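Local atomic coordinates of peptidoglycan-N-acetylmuramic acid deacetylase PdaA (Bacillus subtilis, PDB entry 1W1B), a protein that removes the acetyl group from N-acetylmuramic acid in peptidoglycan, a step toward the muramic delta-lactam of the spore cortex, and is required for germination. Residues I115-F120 with D138-E143. Residues are numbered along the deposited sequence; the frame is centred on the assembly and turned at random.
With CD (cadmium ion), chain C.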
loop_
_atom_site.group_PDB
_atom_site.type_symbol
_atom_site.label_atom_id
_atom_site.label_comp_id
_atom_site.label_asym_id
_atom_site.label_seq_id
_atom_site.Cartn_x
_atom_site.Cartn_y
_atom_site.Cartn_z
ATOM N N ILE A 115 -8.393 5.231 -0.573
ATOM C CA ILE A 115 -7.451 5.747 -1.544
ATOM C C ILE A 115 -6.315 6.419 -0.765
ATOM O O ILE A 115 -6.540 7.379 -0.022
ATOM C CB ILE A 115 -8.139 6.748 -2.495
ATOM C CG1 ILE A 115 -9.128 6.003 -3.400
ATOM C CG2 ILE A 115 -7.092 7.459 -3.342
ATOM C CD1 ILE A 115 -10.143 6.929 -4.113
ATOM N N GLY A 116 -5.108 5.873 -0.912
ATOM C CA GLY A 116 -3.946 6.396 -0.219
ATOM C C GLY A 116 -3.140 7.302 -1.127
ATOM O O GLY A 116 -3.381 7.359 -2.334
ATOM N N ASN A 117 -2.156 7.989 -0.554
ATOM C CA ASN A 117 -1.348 8.930 -1.307
ATOM C C ASN A 117 0.021 8.373 -1.698
ATOM O O ASN A 117 0.809 7.940 -0.840
ATOM C CB ASN A 117 -1.156 10.216 -0.487
ATOM C CG ASN A 117 -0.964 11.453 -1.365
ATOM O OD1 ASN A 117 -0.213 11.433 -2.344
ATOM N ND2 ASN A 117 -1.644 12.531 -1.012
ATOM N N HIS A 118 0.308 8.393 -2.997
ATOM C CA HIS A 118 1.600 7.922 -3.487
ATOM C C HIS A 118 2.329 9.093 -4.171
ATOM O O HIS A 118 3.277 8.880 -4.934
ATOM C CB HIS A 118 1.398 6.748 -4.464
ATOM C CG HIS A 118 2.589 5.846 -4.587
ATOM N ND1 HIS A 118 3.507 5.681 -3.570
ATOM C CD2 HIS A 118 2.982 5.019 -5.588
ATOM C CE1 HIS A 118 4.414 4.793 -3.939
ATOM N NE2 HIS A 118 4.118 4.377 -5.159
ATOM N N SER A 119 1.874 10.318 -3.861
ATOM C CA SER A 119 2.408 11.596 -4.385
ATOM C C SER A 119 2.021 11.870 -5.835
ATOM O O SER A 119 1.803 10.950 -6.624
ATOM C CB SER A 119 3.934 11.681 -4.265
ATOM O OG SER A 119 4.544 10.982 -5.329
ATOM N N PHE A 120 1.961 13.146 -6.191
ATOM C CA PHE A 120 1.550 13.521 -7.534
ATOM C C PHE A 120 2.478 13.082 -8.655
ATOM O O PHE A 120 2.036 12.423 -9.604
ATOM C CB PHE A 120 1.311 15.037 -7.634
ATOM C CG PHE A 120 0.459 15.420 -8.812
ATOM C CD1 PHE A 120 1.031 15.674 -10.053
ATOM C CD2 PHE A 120 -0.935 15.406 -8.707
ATOM C CE1 PHE A 120 0.229 15.897 -11.178
ATOM C CE2 PHE A 120 -1.748 15.629 -9.824
ATOM C CZ PHE A 120 -1.165 15.870 -11.062
ATOM N N ASP A 138 -0.864 17.182 -1.442
ATOM C CA ASP A 138 -2.184 17.808 -1.521
ATOM C C ASP A 138 -2.825 17.698 -2.900
ATOM O O ASP A 138 -4.030 17.442 -3.002
ATOM C CB ASP A 138 -2.136 19.299 -1.112
ATOM C CG ASP A 138 -3.506 19.999 -1.279
ATOM O OD1 ASP A 138 -3.667 20.808 -2.224
ATOM O OD2 ASP A 138 -4.437 19.728 -0.474
ATOM N N SER A 139 -2.025 17.889 -3.952
ATOM C CA SER A 139 -2.545 17.846 -5.311
ATOM C C SER A 139 -3.191 16.506 -5.667
ATOM O O SER A 139 -4.105 16.456 -6.498
ATOM C CB SER A 139 -1.449 18.238 -6.323
ATOM O OG SER A 139 -0.248 17.518 -6.105
ATOM N N VAL A 140 -2.733 15.424 -5.045
ATOM C CA VAL A 140 -3.335 14.104 -5.287
ATOM C C VAL A 140 -4.747 14.107 -4.672
ATOM O O VAL A 140 -5.719 13.711 -5.332
ATOM C CB VAL A 140 -2.454 12.952 -4.672
ATOM C CG1 VAL A 140 -3.240 11.637 -4.602
ATOM C CG2 VAL A 140 -1.223 12.733 -5.535
ATOM N N ASN A 141 -4.868 14.571 -3.427
ATOM C CA ASN A 141 -6.177 14.639 -2.766
ATOM C C ASN A 141 -7.109 15.618 -3.490
ATOM O O ASN A 141 -8.321 15.387 -3.604
ATOM C CB ASN A 141 -6.033 15.091 -1.310
ATOM C CG ASN A 141 -5.193 14.151 -0.492
ATOM O OD1 ASN A 141 -5.223 12.942 -0.702
ATOM N ND2 ASN A 141 -4.444 14.698 0.467
ATOM N N GLU A 142 -6.536 16.713 -3.973
ATOM C CA GLU A 142 -7.300 17.728 -4.692
ATOM C C GLU A 142 -7.950 17.117 -5.938
ATOM O O GLU A 142 -9.103 17.414 -6.272
ATOM C CB GLU A 142 -6.374 18.877 -5.098
ATOM C CG GLU A 142 -6.965 19.880 -6.087
ATOM C CD GLU A 142 -7.661 21.067 -5.423
ATOM O OE1 GLU A 142 -7.608 21.190 -4.184
ATOM O OE2 GLU A 142 -8.255 21.888 -6.156
ATOM N N GLU A 143 -7.200 16.264 -6.623
ATOM C CA GLU A 143 -7.697 15.618 -7.835
ATOM C C GLU A 143 -8.701 14.503 -7.526
ATOM O O GLU A 143 -9.699 14.345 -8.229
ATOM C CB GLU A 143 -6.525 15.063 -8.641
ATOM C CG GLU A 143 -6.900 14.683 -10.072
ATOM C CD GLU A 143 -7.453 15.866 -10.853
ATOM O OE1 GLU A 143 -6.846 16.963 -10.781
ATOM O OE2 GLU A 143 -8.484 15.687 -11.531
HETATM CD CD CD C . 5.611 3.325 -6.777
HETATM O O HOH W 1 -4.056 11.084 1.069
HETATM O O HOH W 2 5.475 0.691 -6.034
HETATM O O HOH W 3 7.225 3.044 -5.040
HETATM O O HOH W 4 3.853 3.091 -8.424
#
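Val140 presses both methyl groups into the bend where strand 114-117 of the NodB homology domain, the deacetylase fold of family 4 carbohydrate esterases, gives way to its metal-binding loop. CG2, anti to the carbonyl carbon of its own residue and beside its N, reaches the loop backbone, 3.3 Å from Phe120 N and 3.4 Å from Ser119 C. CG1 crosses the Asn117 amide at a slant, nearest its OD1, and Val140 CB sits 3.6 Å from Asn117 OD1. This is the tight, buried part of the contact; no hydrogen bond passes directly between segments 115-120 and 138-143. Asn117 OD1 instead turns back on its own chain and accepts from Ser119 N at 2.8 Å, in the carbonyl plane, closing an Asx turn, while ND2 donates to Leu137 O one turn back in helix 130-148. The amide is thereby gripped at both ends, fixing which way round it lies. An alanine here would probably leave Ser119 N and Leu137 O without these partners and open a gap beside Val140. His118 points away from the helix, and its NE2 binds the cadmium ion at 2.4 Å, with His122 and three waters completing the site. The packing is looser toward Asn141, whose amide stands 77° from that of Asn117; water 1 spans the two, donating to Asn141 OD1 but only weakly held by Asn117 ND2. On the partly exposed opposite flank, Phe120 packs against Ser139 through CB and CD2, with Val140 N at the ring's edge; with CG anti to the backbone N (chi1 -160°), CD2 lies beside Ser139 CB and OG. The Ser139 hydroxyl, hydrogen-bonded to Asp135 O, meets Phe120 obliquely, with OG 3.3 Å from Phe120 CB and 3.4 Å from Phe120 CD2.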